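Long-range contacts in periplasmic protein-probably involved in high-affinity Fe2+ transport (Escherichia coli F11, PDB 5I0Y), which probably takes part in high-affinity iron(II) transport in the periplasm and binds copper(II) at a site required for that transport: residues K4-G9 and A21-P26; M14-L19 and G54-F59; A41-Q46 and I102-V107; L68-T73 and G85-M90; E117-A122 and R136-F141. The protein carries 1 engineered substitution. One frame throughout, in Å; residues are numbered along the deposited sequence.

Contact 1: K4-G9 and A21-P26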
# COMPACT_ATOMS: atom_id res chain seq x y z
N LYS B 4 2.89 13.95 -17.80
CA LYS B 4 4.01 14.73 -17.28
C LYS B 4 3.87 15.02 -15.79
O LYS B 4 2.79 15.33 -15.30
CB LYS B 4 4.17 16.05 -18.04
CG LYS B 4 4.72 15.88 -19.45
CD LYS B 4 4.91 17.24 -20.11
CE LYS B 4 5.06 17.09 -21.61
NZ LYS B 4 4.65 18.34 -22.30
N GLU B 5 4.99 14.92 -15.09
CA GLU B 5 5.06 15.25 -13.67
C GLU B 5 6.27 16.13 -13.44
O GLU B 5 7.25 16.06 -14.19
CB GLU B 5 5.12 13.98 -12.80
CG GLU B 5 6.29 13.04 -13.05
CD GLU B 5 6.68 12.21 -11.82
OE1 GLU B 5 5.79 11.56 -11.22
OE2 GLU B 5 7.88 12.21 -11.45
N TYR B 6 6.20 16.95 -12.40
CA TYR B 6 7.22 17.97 -12.17
C TYR B 6 7.73 17.90 -10.75
O TYR B 6 6.93 17.87 -9.81
CB TYR B 6 6.65 19.36 -12.49
CG TYR B 6 5.92 19.34 -13.82
CD1 TYR B 6 6.62 19.38 -15.03
CD2 TYR B 6 4.53 19.21 -13.86
CE1 TYR B 6 5.95 19.33 -16.25
CE2 TYR B 6 3.85 19.17 -15.07
CZ TYR B 6 4.56 19.22 -16.25
OH TYR B 6 3.87 19.17 -17.44
N PRO B 7 9.06 17.86 -10.59
CA PRO B 7 9.61 17.83 -9.23
C PRO B 7 9.34 19.11 -8.46
O PRO B 7 9.41 20.21 -9.02
CB PRO B 7 11.11 17.67 -9.46
CG PRO B 7 11.23 17.07 -10.82
CD PRO B 7 10.11 17.68 -11.61
N ALA B 8 8.99 18.94 -7.19
CA ALA B 8 8.96 20.04 -6.25
C ALA B 8 10.21 19.93 -5.36
O ALA B 8 10.22 19.24 -4.33
CB ALA B 8 7.69 20.00 -5.42
N GLY B 9 11.29 20.59 -5.77
CA GLY B 9 12.54 20.53 -5.05
C GLY B 9 13.24 19.20 -5.17
O GLY B 9 12.98 18.40 -6.08
N ALA B 21 8.97 15.11 -3.53
CA ALA B 21 7.71 15.80 -3.75
C ALA B 21 7.59 16.05 -5.25
O ALA B 21 8.57 16.43 -5.89
CB ALA B 21 7.67 17.10 -2.98
N VAL B 22 6.41 15.81 -5.81
CA VAL B 22 6.17 16.11 -7.21
C VAL B 22 4.77 16.65 -7.34
O VAL B 22 3.95 16.52 -6.43
CB VAL B 22 6.36 14.89 -8.14
CG1 VAL B 22 7.81 14.42 -8.16
CG2 VAL B 22 5.43 13.75 -7.72
N TYR B 23 4.49 17.27 -8.48
CA TYR B 23 3.15 17.75 -8.77
C TYR B 23 2.82 17.58 -10.26
O TYR B 23 3.69 17.41 -11.10
CB TYR B 23 2.93 19.19 -8.29
CG TYR B 23 3.80 20.22 -8.97
CD1 TYR B 23 3.33 20.95 -10.06
CD2 TYR B 23 5.09 20.46 -8.52
CE1 TYR B 23 4.12 21.90 -10.68
CE2 TYR B 23 5.89 21.40 -9.14
CZ TYR B 23 5.41 22.12 -10.21
OH TYR B 23 6.23 23.05 -10.81
N LEU B 24 1.53 17.59 -10.55
CA LEU B 24 1.02 17.46 -11.92
C LEU B 24 -0.34 18.15 -11.96
O LEU B 24 -0.79 18.72 -10.96
CB LEU B 24 0.92 15.99 -12.34
CG LEU B 24 0.01 15.11 -11.46
CD1 LEU B 24 -0.64 14.00 -12.28
CD2 LEU B 24 0.77 14.51 -10.29
N GLN B 25 -1.01 18.09 -13.11
CA GLN B 25 -2.35 18.65 -13.18
C GLN B 25 -3.32 17.96 -12.24
O GLN B 25 -3.10 16.79 -11.87
CB GLN B 25 -2.93 18.74 -14.61
CG GLN B 25 -2.19 17.99 -15.70
CD GLN B 25 -2.56 16.52 -15.80
OE1 GLN B 25 -3.17 15.94 -14.90
NE2 GLN B 25 -2.16 15.90 -16.91
N PRO B 26 -4.38 18.67 -11.82
CA PRO B 26 -5.40 18.04 -11.00
C PRO B 26 -5.96 16.79 -11.68
O PRO B 26 -5.98 16.69 -12.91
CB PRO B 26 -6.48 19.12 -10.87
CG PRO B 26 -5.73 20.42 -11.07
CD PRO B 26 -4.68 20.10 -12.09
O HOH W 1 11.41 16.07 -5.25
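Y6 and Y23 form an antiparallel hydrogen-bonded pair, and the backbone N and O of each are engaged with the other. Y6 N donates to Y23 O at 2.9 Å, with the donor close to the extension of the carbonyl bond (C=O...N angle 164°). Y23 N answers to Y6 O at 2.8 Å, this time within the carbonyl plane. The same Y6 O also receives a CA-H...O contact from V22 CA at 3.2 Å. One step on, P7 has no N-H to offer, and it sits opposite V22 in a non-hydrogen-bonded pair, so no bond between the two is missing. The ladder resumes where A8 N reaches A21 O at 2.9 Å, from a point 46° out of the carbonyl plane. A21 O has a second donor, water 1, which gives its other hydrogen to G9 O.

On the tyrosine face the two side chains cross at about a right angle. Y6 CB stands 3.8 Å above the Y23 ring plane, toward the rim, as a CH-pi contact, while A8 CB meets the edge of that ring at Y23 CD2 (4.1 Å).

This hairpin, strands 6-14 and 17-24, lies at one margin of the sheet. Strand 17-24 bonds onward to strand 43-51 through V22 with the engineered Q46 and L24 with H44, and A8 and A21 pack on F147 and Y145 of strand 141-149.

Contact 2: M14-L19 and G54-F59; sequences MNEMEL and GNKNGF
E16 and N55 make the close part of this contact. The N55 amide sends ND2 to E16 O at 3.0 Å along a nearly straight N-H...O line (173°). The acceptor lies in the plane of the amide, whereas the donor stands well above the plane of the E16 carbonyl. N55 CG is anti to its backbone N (chi1 -174°), which puts it beside the carbonyl carbon. E16 CB comes to 3.6 Å from N55 CA, and E16 CG approaches G54 O equally closely.

Two local turns present these groups. M14-M17 is a type I' turn, the tight two-residue connection of the hairpin 6-14/17-24, with N15 and E16 both at positive phi. On the other side N55 OD1 accepts from N57 N at 2.8 Å, an Asx turn, a bond consistent with holding the amide so that ND2 faces E16. The second ND2 hydrogen goes to water 2, which in turn donates to N15 O and N57 OD1.

Toward solvent the packing gives way to charge and water. E16 OE1 and K56 NZ form a salt bridge at 3.6 Å, with K56 CE nearer to OE1 than its nitrogen is. N57 ND2 turns elsewhere, to R136 O. Beside the charged pair, water 3 accepts from K56 N at 2.7 Å and makes a weak bond to E16 OE2, while water 4 donates to N57 OD1.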
# COMPACT_ATOMS: atom_id res chain seq x y z
N MET B 14 16.09 9.28 3.66
CA MET B 14 15.88 9.24 5.09
C MET B 14 15.27 7.90 5.44
O MET B 14 14.37 7.43 4.75
CB MET B 14 14.94 10.37 5.53
CG MET B 14 14.64 10.40 7.01
SD MET B 14 16.14 10.73 7.94
CE MET B 14 15.68 10.15 9.56
N ASN B 15 15.78 7.27 6.50
CA ASN B 15 15.22 6.00 6.97
C ASN B 15 15.17 4.95 5.88
O ASN B 15 14.23 4.15 5.79
CB ASN B 15 13.84 6.21 7.61
CG ASN B 15 13.91 6.97 8.91
OD1 ASN B 15 13.11 7.86 9.19
ND2 ASN B 15 14.90 6.61 9.72
N GLU B 16 16.20 4.93 5.04
CA GLU B 16 16.34 3.92 4.00
C GLU B 16 15.21 3.98 2.97
O GLU B 16 14.79 2.97 2.39
CB GLU B 16 16.46 2.52 4.64
CG GLU B 16 17.79 2.30 5.36
CD GLU B 16 17.81 2.51 6.87
OE1 GLU B 16 18.89 2.23 7.43
OE2 GLU B 16 16.82 2.91 7.52
N MET B 17 14.76 5.21 2.74
CA MET B 17 13.77 5.53 1.69
C MET B 17 14.25 6.75 0.92
O MET B 17 14.95 7.59 1.49
CB MET B 17 12.40 5.86 2.30
CG MET B 17 11.75 4.72 3.09
SD MET B 17 10.27 5.27 3.95
CE MET B 17 11.01 6.30 5.22
N GLU B 18 13.86 6.85 -0.34
CA GLU B 18 14.03 8.08 -1.12
C GLU B 18 12.67 8.74 -1.20
O GLU B 18 11.71 8.10 -1.61
CB GLU B 18 14.60 7.80 -2.52
CG GLU B 18 15.15 9.04 -3.22
CD GLU B 18 16.41 9.61 -2.57
OE1 GLU B 18 17.06 8.90 -1.78
OE2 GLU B 18 16.75 10.78 -2.86
N LEU B 19 12.60 10.00 -0.77
CA LEU B 19 11.35 10.72 -0.64
C LEU B 19 11.40 11.95 -1.50
O LEU B 19 12.26 12.81 -1.30
CB LEU B 19 11.10 11.11 0.81
CG LEU B 19 11.20 9.95 1.81
CD1 LEU B 19 12.54 9.91 2.53
CD2 LEU B 19 10.07 10.07 2.82
N GLY B 54 19.45 -1.42 1.33
CA GLY B 54 19.76 -1.47 2.76
C GLY B 54 18.58 -1.26 3.69
O GLY B 54 18.77 -1.17 4.91
N ASN B 55 17.37 -1.16 3.14
CA ASN B 55 16.19 -0.97 3.96
C ASN B 55 16.06 -2.12 4.96
O ASN B 55 16.21 -3.29 4.58
CB ASN B 55 14.95 -0.84 3.07
CG ASN B 55 13.71 -0.49 3.85
OD1 ASN B 55 13.10 -1.36 4.48
ND2 ASN B 55 13.29 0.78 3.79
N LYS B 56 15.78 -1.77 6.21
CA LYS B 56 15.78 -2.73 7.31
C LYS B 56 14.38 -3.10 7.75
O LYS B 56 14.19 -3.81 8.75
CB LYS B 56 16.57 -2.19 8.50
CG LYS B 56 18.05 -1.97 8.21
CD LYS B 56 18.81 -1.60 9.47
CE LYS B 56 18.81 -0.10 9.74
NZ LYS B 56 17.52 0.48 10.21
N ASN B 57 13.39 -2.63 6.99
CA ASN B 57 11.99 -2.90 7.31
C ASN B 57 11.29 -3.85 6.37
O ASN B 57 10.06 -3.95 6.40
CB ASN B 57 11.21 -1.60 7.41
CG ASN B 57 11.75 -0.68 8.49
OD1 ASN B 57 12.16 0.44 8.21
ND2 ASN B 57 11.76 -1.15 9.73
N GLY B 58 12.07 -4.55 5.54
CA GLY B 58 11.57 -5.61 4.67
C GLY B 58 11.24 -5.22 3.25
O GLY B 58 10.69 -6.02 2.53
N PHE B 59 11.62 -4.01 2.85
CA PHE B 59 11.36 -3.55 1.48
C PHE B 59 12.63 -3.54 0.63
O PHE B 59 13.67 -3.09 1.08
CB PHE B 59 10.69 -2.17 1.49
CG PHE B 59 9.40 -2.14 2.25
CD1 PHE B 59 8.22 -2.61 1.67
CD2 PHE B 59 9.38 -1.72 3.58
CE1 PHE B 59 7.03 -2.64 2.40
CE2 PHE B 59 8.20 -1.73 4.30
CZ PHE B 59 7.03 -2.19 3.71
O HOH W 2 12.10 2.23 6.09
O HOH W 3 15.38 0.71 7.11
O HOH W 4 14.36 1.35 9.28

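Contact 3: A41-Q46 and I102-V107; sequences ADVHLQ and IKMMGV. Engineered in segment 41-46: Q46 (natural residue Glu). With CU (copper (II) ion), chain D.
I102 O is held by two neighbouring N-H groups of the other segment, D42 N at 2.9 Å and V43 N at 3.2 Å. The V43 bond runs nearly in line with the carbonyl, while the D42 donor is tilted 26° from its plane. I102 N returns a bond to V43 O at 2.9 Å, completing an antiparallel hydrogen-bonded pair.

Next to it, D42 OD2 uses its anti lone pair to accept from M104 N at 2.8 Å, and also takes a hydrogen from water 5, which bridges to G106 N. On the inner side I102 CG1, lying between its backbone N and carbonyl carbon (chi1 66°), touches V43 CG2 at 3.6 Å. I102 CD1 meets L45 CD2 at 3.8 Å.

Two residues, D42 and V43, facing one, I102, define a classic beta bulge, placed where strand 43-51 begins beside the end of strand 95-102. Because side chains alternate beyond it, V43 and L45 face I102 while H44 points away from it.

H44 NE2 binds the copper, which H97 and M90 of the same chain and H127 of the second subunit also bind. The rotation of the ring is fixed by a hydrogen bond of its other nitrogen, ND1, with N101 OD1. Engineered Q46 brings NE2 to the ring edge, in plane, and to 4.1 Å from the copper. Farther out, Y149 packs on D42, V43 and M104.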
# COMPACT_ATOMS: atom_id res chain seq x y z
N ALA B 41 -9.06 22.86 -8.32
CA ALA B 41 -7.68 22.66 -7.90
C ALA B 41 -6.72 23.23 -8.94
O ALA B 41 -7.10 23.47 -10.10
CB ALA B 41 -7.40 21.17 -7.73
N ASP B 42 -5.47 23.45 -8.53
CA ASP B 42 -4.41 23.89 -9.43
C ASP B 42 -3.45 22.76 -9.77
O ASP B 42 -2.95 22.68 -10.88
CB ASP B 42 -3.64 25.05 -8.79
CG ASP B 42 -4.49 26.30 -8.63
OD1 ASP B 42 -5.19 26.68 -9.61
OD2 ASP B 42 -4.47 26.89 -7.54
N VAL B 43 -3.19 21.89 -8.80
CA VAL B 43 -2.26 20.78 -9.03
C VAL B 43 -2.75 19.56 -8.24
O VAL B 43 -3.55 19.70 -7.33
CB VAL B 43 -0.79 21.11 -8.60
CG1 VAL B 43 -0.26 22.39 -9.25
CG2 VAL B 43 -0.63 21.17 -7.08
N HIS B 44 -2.26 18.39 -8.63
CA HIS B 44 -2.24 17.23 -7.75
C HIS B 44 -0.86 17.18 -7.17
O HIS B 44 0.11 17.10 -7.92
CB HIS B 44 -2.53 15.96 -8.56
CG HIS B 44 -2.88 14.74 -7.72
ND1 HIS B 44 -3.96 14.70 -6.91
CD2 HIS B 44 -2.25 13.50 -7.61
CE1 HIS B 44 -4.03 13.48 -6.33
NE2 HIS B 44 -2.97 12.76 -6.74
N LEU B 45 -0.77 17.27 -5.85
CA LEU B 45 0.51 17.23 -5.14
C LEU B 45 0.73 15.84 -4.59
O LEU B 45 -0.19 15.23 -4.04
CB LEU B 45 0.53 18.28 -4.02
CG LEU B 45 1.80 18.39 -3.16
CD1 LEU B 45 2.98 18.92 -3.97
CD2 LEU B 45 1.53 19.26 -1.95
N GLN B 46 1.94 15.34 -4.72
CA GLN B 46 2.22 13.95 -4.41
C GLN B 46 3.49 13.79 -3.60
O GLN B 46 4.44 14.58 -3.72
CB GLN B 46 2.44 13.16 -5.71
CG GLN B 46 1.21 12.93 -6.55
CD GLN B 46 1.46 11.90 -7.65
OE1 GLN B 46 2.55 11.30 -7.76
NE2 GLN B 46 0.44 11.66 -8.42
N ILE B 102 -4.91 19.97 -4.77
CA ILE B 102 -4.85 21.16 -3.94
C ILE B 102 -4.96 22.43 -4.77
O ILE B 102 -4.60 22.47 -5.95
CB ILE B 102 -3.57 21.21 -3.07
CG1 ILE B 102 -2.34 21.34 -3.96
CG2 ILE B 102 -3.45 19.99 -2.14
CD1 ILE B 102 -1.11 21.76 -3.18
N LYS B 103 -5.45 23.48 -4.12
CA LYS B 103 -5.41 24.80 -4.70
C LYS B 103 -4.12 25.44 -4.23
O LYS B 103 -3.86 25.46 -3.03
CB LYS B 103 -6.64 25.61 -4.26
CG LYS B 103 -6.79 26.95 -4.97
CD LYS B 103 -7.92 27.77 -4.36
CE LYS B 103 -7.75 29.24 -4.70
NZ LYS B 103 -6.54 29.80 -4.03
N MET B 104 -3.32 25.90 -5.17
CA MET B 104 -2.09 26.63 -4.85
C MET B 104 -2.40 28.06 -4.39
O MET B 104 -3.55 28.49 -4.38
CB MET B 104 -1.13 26.58 -6.03
CG MET B 104 -0.55 25.18 -6.27
SD MET B 104 0.53 24.56 -4.96
CE MET B 104 2.05 25.43 -5.35
N MET B 105 -1.35 28.79 -4.03
CA MET B 105 -1.50 30.13 -3.47
C MET B 105 -0.73 31.14 -4.31
O MET B 105 -0.00 31.99 -3.79
CB MET B 105 -1.07 30.11 -2.00
CG MET B 105 -1.80 29.04 -1.20
SD MET B 105 -1.34 28.90 0.54
CE MET B 105 0.12 27.87 0.48
N GLY B 106 -0.87 31.01 -5.63
CA GLY B 106 -0.22 31.92 -6.58
C GLY B 106 1.14 31.46 -7.04
O GLY B 106 1.76 30.61 -6.40
N VAL B 107 1.59 32.01 -8.16
CA VAL B 107 2.95 31.78 -8.65
C VAL B 107 3.94 32.35 -7.63
O VAL B 107 3.68 33.39 -7.04
CB VAL B 107 3.18 32.36 -10.07
CG1 VAL B 107 2.28 31.66 -11.08
CG2 VAL B 107 2.94 33.86 -10.11
CU CU D . -3.06 10.72 -6.54
O HOH W 5 -2.58 29.45 -7.46

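Contact 4: L68-T73 and G85-M90; sequences LTISYT and GTFMPM. With CU (copper (II) ion), chain D.
Y72 and G85 pair in antiparallel, hydrogen-bonded fashion, flanked by the non-hydrogen-bonded S71 and T86, whose CA atoms are 4.0 Å apart. This is the hairpin 69-76/82-92 within the antiparallel sheet of a beta-sandwich protein. Y72 N donates to G85 O, and G85 N donates back to Y72 O over a longer 3.2 Å. Beyond the pair, F87 N bonds to I70 O in a nearly straight line (170°). The reciprocal link is not direct: water 6 accepts from I70 N and donates to F87 O at 2.8 Å, evidence that the strands part here.

Y72 and F87 carry the side-chain contact in equal measure. Y72 CG lies between the backbone N and carbonyl carbon (chi1 70°). One face of its ring is covered by G85, which has no side chain there: G85 N stands 3.5 Å above the ring plane, toward the rim, and G85 CA is 3.4 Å from Y72 CE2. The hydroxyl is engaged beyond the segments, with Q83 NE2. F87 lies beside this ring with planes only 29° apart, but the two are slid so far that they barely overlap, and the touch is between Y72 CD2 and F87 CE1. On the same side of the F87 ring, farther round its rim, I70 CG2 reaches F87 CD2 at 3.6 Å.

Strand 82-92 runs on to the subunit interface, where M90 pairs in a parallel ladder with a strand of the second subunit, and there M90 SD binds the copper at 2.2 Å.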
# COMPACT_ATOMS: atom_id res chain seq x y z
N LEU B 68 1.66 4.35 4.70
CA LEU B 68 2.13 5.55 5.38
C LEU B 68 0.97 6.50 5.66
O LEU B 68 -0.07 6.46 5.01
CB LEU B 68 3.19 6.27 4.55
CG LEU B 68 4.48 5.47 4.33
CD1 LEU B 68 5.43 6.23 3.42
CD2 LEU B 68 5.17 5.11 5.63
N THR B 69 1.15 7.39 6.64
CA THR B 69 0.22 8.47 6.92
C THR B 69 1.01 9.76 6.73
O THR B 69 2.04 9.97 7.36
CB THR B 69 -0.30 8.36 8.35
OG1 THR B 69 -0.93 7.08 8.48
CG2 THR B 69 -1.32 9.47 8.65
N ILE B 70 0.51 10.61 5.85
CA ILE B 70 1.27 11.78 5.44
C ILE B 70 0.37 12.98 5.37
O ILE B 70 -0.68 12.96 4.68
CB ILE B 70 1.96 11.58 4.07
CG1 ILE B 70 2.77 10.29 4.08
CG2 ILE B 70 2.86 12.78 3.75
CD1 ILE B 70 3.37 9.95 2.73
N SER B 71 0.79 14.04 6.06
CA SER B 71 0.16 15.35 5.93
C SER B 71 1.21 16.33 5.41
O SER B 71 2.40 16.02 5.38
CB SER B 71 -0.47 15.84 7.23
OG SER B 71 0.49 16.05 8.22
N TYR B 72 0.76 17.50 4.97
CA TYR B 72 1.68 18.49 4.43
C TYR B 72 1.41 19.87 5.01
O TYR B 72 0.30 20.18 5.43
CB TYR B 72 1.61 18.53 2.88
CG TYR B 72 0.31 19.10 2.36
CD1 TYR B 72 0.13 20.48 2.23
CD2 TYR B 72 -0.76 18.27 2.04
CE1 TYR B 72 -1.05 21.02 1.77
CE2 TYR B 72 -1.96 18.81 1.57
CZ TYR B 72 -2.09 20.19 1.46
OH TYR B 72 -3.26 20.77 1.02
N THR B 73 2.45 20.70 4.99
CA THR B 73 2.33 22.12 5.30
C THR B 73 3.00 22.86 4.15
O THR B 73 4.19 22.68 3.93
CB THR B 73 3.02 22.49 6.63
OG1 THR B 73 2.45 21.70 7.68
CG2 THR B 73 2.82 23.98 6.95
N GLY B 85 -2.85 20.20 4.90
CA GLY B 85 -3.78 19.19 4.42
C GLY B 85 -3.19 17.80 4.58
O GLY B 85 -2.12 17.63 5.16
N THR B 86 -3.93 16.80 4.13
CA THR B 86 -3.52 15.41 4.25
C THR B 86 -3.50 14.79 2.86
O THR B 86 -4.23 15.20 1.96
CB THR B 86 -4.50 14.62 5.13
OG1 THR B 86 -5.81 14.76 4.57
CG2 THR B 86 -4.46 15.15 6.57
N PHE B 87 -2.64 13.80 2.70
CA PHE B 87 -2.61 12.98 1.48
C PHE B 87 -3.37 11.69 1.72
O PHE B 87 -3.55 11.25 2.85
CB PHE B 87 -1.18 12.61 1.06
CG PHE B 87 -0.34 13.77 0.57
CD1 PHE B 87 -0.89 14.84 -0.14
CD2 PHE B 87 1.03 13.74 0.77
CE1 PHE B 87 -0.08 15.87 -0.59
CE2 PHE B 87 1.84 14.77 0.32
CZ PHE B 87 1.28 15.82 -0.38
N MET B 88 -3.83 11.11 0.62
CA MET B 88 -4.42 9.78 0.61
C MET B 88 -3.51 8.82 -0.13
O MET B 88 -2.79 9.23 -1.05
CB MET B 88 -5.71 9.80 -0.21
CG MET B 88 -6.80 10.72 0.30
SD MET B 88 -7.92 11.05 -1.07
CE MET B 88 -7.07 12.42 -1.87
N PRO B 89 -3.57 7.52 0.19
CA PRO B 89 -2.96 6.52 -0.68
C PRO B 89 -3.76 6.41 -1.97
O PRO B 89 -4.99 6.45 -1.94
CB PRO B 89 -3.05 5.21 0.13
CG PRO B 89 -3.63 5.58 1.45
CD PRO B 89 -4.31 6.91 1.29
N MET B 90 -3.04 6.32 -3.09
CA MET B 90 -3.67 6.36 -4.41
C MET B 90 -2.93 5.45 -5.36
O MET B 90 -1.81 5.04 -5.10
CB MET B 90 -3.63 7.77 -4.99
CG MET B 90 -4.12 8.83 -4.03
SD MET B 90 -4.43 10.44 -4.78
CE MET B 90 -6.04 10.17 -5.48
CU CU D . -3.06 10.72 -6.54
O HOH W 6 -2.18 10.16 5.01

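Contact 5: E117-A122 and R136-F141; sequences EPPSKA and RWWKPF
P118 packs against both tryptophans, W137 and W138, and these three residues carry most of the contact. No hydrogen bond links the segments; the evidence for their association is aliphatic carbon over aromatic face. P118 CB stands over the six-membered ring of W138, 3.7 Å from its centroid and 14° off the normal, a well-formed CH-pi contact. The same CB touches W137 CB at 3.9 Å, so one methylene serves both tryptophans. W138 has CG between its backbone N and carbonyl carbon (chi1 37°), and its indole slides past P118 in the opposite direction, bringing CH2 to 3.4 Å from P118 CA. On the opposite face of W138 lies F141 CE2, so the indole is sandwiched.

W137 is covered by the next proline. P119 CD is 3.6 Å from the centroid of its six-membered ring and only 10° off the normal, and P119 CG reaches W137 CH2 at 3.5 Å. S120 extends this cover, with its backbone N over the indole face and its CB at 3.7 Å from W137 CD1. The turn that brings S120 there is closed by K121 N bonding to P118 O. At the outer margin E117 CG meets P140 CB at 3.9 Å.

The paired loops continue from the sheet: E117 bonds to T69 of strand 69-76, and F141, opening strand 141-149, to I116 of strand 108-117. W138 also packs on M17 of strand 17-24, P119 on L68, and W137 on N57 and on E30 of the second subunit.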
# COMPACT_ATOMS: atom_id res chain seq x y z
N GLU B 117 4.33 9.39 9.08
CA GLU B 117 4.23 8.41 10.16
C GLU B 117 4.32 7.02 9.56
O GLU B 117 3.86 6.80 8.44
CB GLU B 117 2.90 8.59 10.91
CG GLU B 117 2.91 9.80 11.82
CD GLU B 117 1.53 10.21 12.26
OE1 GLU B 117 0.67 10.46 11.38
OE2 GLU B 117 1.28 10.30 13.48
N PRO B 118 4.94 6.07 10.29
CA PRO B 118 5.25 4.76 9.73
C PRO B 118 4.03 3.86 9.55
O PRO B 118 2.95 4.15 10.07
CB PRO B 118 6.24 4.17 10.76
CG PRO B 118 5.80 4.80 12.04
CD PRO B 118 5.44 6.21 11.67
N PRO B 119 4.21 2.75 8.83
CA PRO B 119 3.10 1.87 8.46
C PRO B 119 2.33 1.27 9.63
O PRO B 119 1.17 0.90 9.46
CB PRO B 119 3.79 0.79 7.62
CG PRO B 119 4.94 1.52 7.00
CD PRO B 119 5.45 2.38 8.12
N SER B 120 2.95 1.20 10.82
CA SER B 120 2.22 0.74 11.99
C SER B 120 0.95 1.56 12.24
O SER B 120 -0.06 1.02 12.69
CB SER B 120 3.14 0.79 13.22
OG SER B 120 3.73 2.06 13.34
N LYS B 121 0.98 2.85 11.95
CA LYS B 121 -0.17 3.68 12.30
C LYS B 121 -1.44 3.30 11.51
O LYS B 121 -2.55 3.29 12.05
CB LYS B 121 0.17 5.17 12.18
CG LYS B 121 -1.01 6.08 12.51
CD LYS B 121 -0.64 7.54 12.33
CE LYS B 121 -1.85 8.42 12.57
NZ LYS B 121 -2.13 8.52 14.02
N ALA B 122 -1.26 2.99 10.24
CA ALA B 122 -2.38 2.70 9.35
C ALA B 122 -2.70 1.22 9.29
O ALA B 122 -3.55 0.81 8.49
CB ALA B 122 -2.11 3.26 7.94
N ARG B 136 12.79 -2.49 13.62
CA ARG B 136 11.73 -1.65 14.16
C ARG B 136 11.44 -0.49 13.23
O ARG B 136 12.30 -0.07 12.45
CB ARG B 136 12.16 -1.09 15.51
CG ARG B 136 12.31 -2.20 16.53
CD ARG B 136 13.14 -1.73 17.72
NE ARG B 136 13.39 -2.83 18.65
CZ ARG B 136 14.35 -3.74 18.53
NH1 ARG B 136 15.18 -3.75 17.49
NH2 ARG B 136 14.47 -4.68 19.45
N TRP B 137 10.23 0.03 13.33
CA TRP B 137 9.93 1.24 12.56
C TRP B 137 10.69 2.41 13.07
O TRP B 137 10.91 2.54 14.28
CB TRP B 137 8.45 1.58 12.56
CG TRP B 137 7.62 0.56 11.85
CD1 TRP B 137 6.63 -0.24 12.41
CD2 TRP B 137 7.67 0.19 10.44
NE1 TRP B 137 6.09 -1.07 11.46
CE2 TRP B 137 6.66 -0.85 10.26
CE3 TRP B 137 8.42 0.62 9.35
CZ2 TRP B 137 6.43 -1.44 9.02
CZ3 TRP B 137 8.18 0.01 8.11
CH2 TRP B 137 7.21 -0.99 7.95
N TRP B 138 11.07 3.28 12.15
CA TRP B 138 11.52 4.62 12.47
C TRP B 138 10.41 5.43 13.09
O TRP B 138 9.23 5.09 12.97
CB TRP B 138 12.04 5.29 11.21
CG TRP B 138 11.25 4.94 9.96
CD1 TRP B 138 11.54 3.95 9.02
CD2 TRP B 138 10.01 5.56 9.50
NE1 TRP B 138 10.59 3.94 8.02
CE2 TRP B 138 9.65 4.87 8.26
CE3 TRP B 138 9.21 6.60 9.96
CZ2 TRP B 138 8.52 5.23 7.54
CZ3 TRP B 138 8.07 6.95 9.22
CH2 TRP B 138 7.75 6.29 8.03
N LYS B 139 10.80 6.50 13.80
CA LYS B 139 9.82 7.40 14.41
C LYS B 139 9.31 8.40 13.38
O LYS B 139 9.99 8.65 12.38
CB LYS B 139 10.46 8.16 15.58
CG LYS B 139 10.77 7.30 16.80
CD LYS B 139 11.48 8.09 17.90
CE LYS B 139 12.06 7.17 18.97
NZ LYS B 139 13.39 6.62 18.59
N PRO B 140 8.12 8.97 13.63
CA PRO B 140 7.59 9.99 12.71
C PRO B 140 8.62 11.09 12.44
O PRO B 140 9.41 11.46 13.33
CB PRO B 140 6.35 10.52 13.45
CG PRO B 140 5.92 9.40 14.34
CD PRO B 140 7.19 8.71 14.75
N PHE B 141 8.63 11.61 11.22
CA PHE B 141 9.61 12.62 10.84
C PHE B 141 9.06 13.51 9.75
O PHE B 141 8.09 13.14 9.04
CB PHE B 141 10.93 11.97 10.41
CG PHE B 141 10.84 11.21 9.09
CD1 PHE B 141 11.31 11.79 7.91
CD2 PHE B 141 10.32 9.92 9.04
CE1 PHE B 141 11.23 11.11 6.70
CE2 PHE B 141 10.25 9.23 7.82
CZ PHE B 141 10.71 9.83 6.66

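Contacts 1 and 4 are both antiparallel hairpin ladders with a tyrosine ring over the partner strand; contact 4 lies nearest the chain centre, about 7 Å from it. Contact 3 also pairs backbones, but at a bulge, and its strand 43-51 is the sheet neighbour of strand 17-24, which contacts 1 and 2 share. Contacts 3 and 4 each give one ligand to the same copper. Contacts 1, 3, 4 and 5 are partly buried, whereas contact 2 is at the surface, built of amide, charge and water. Contact 5, equally far from the centre at about 16 Å, is proline on tryptophan instead, and it adjoins both contact 2 and contact 4.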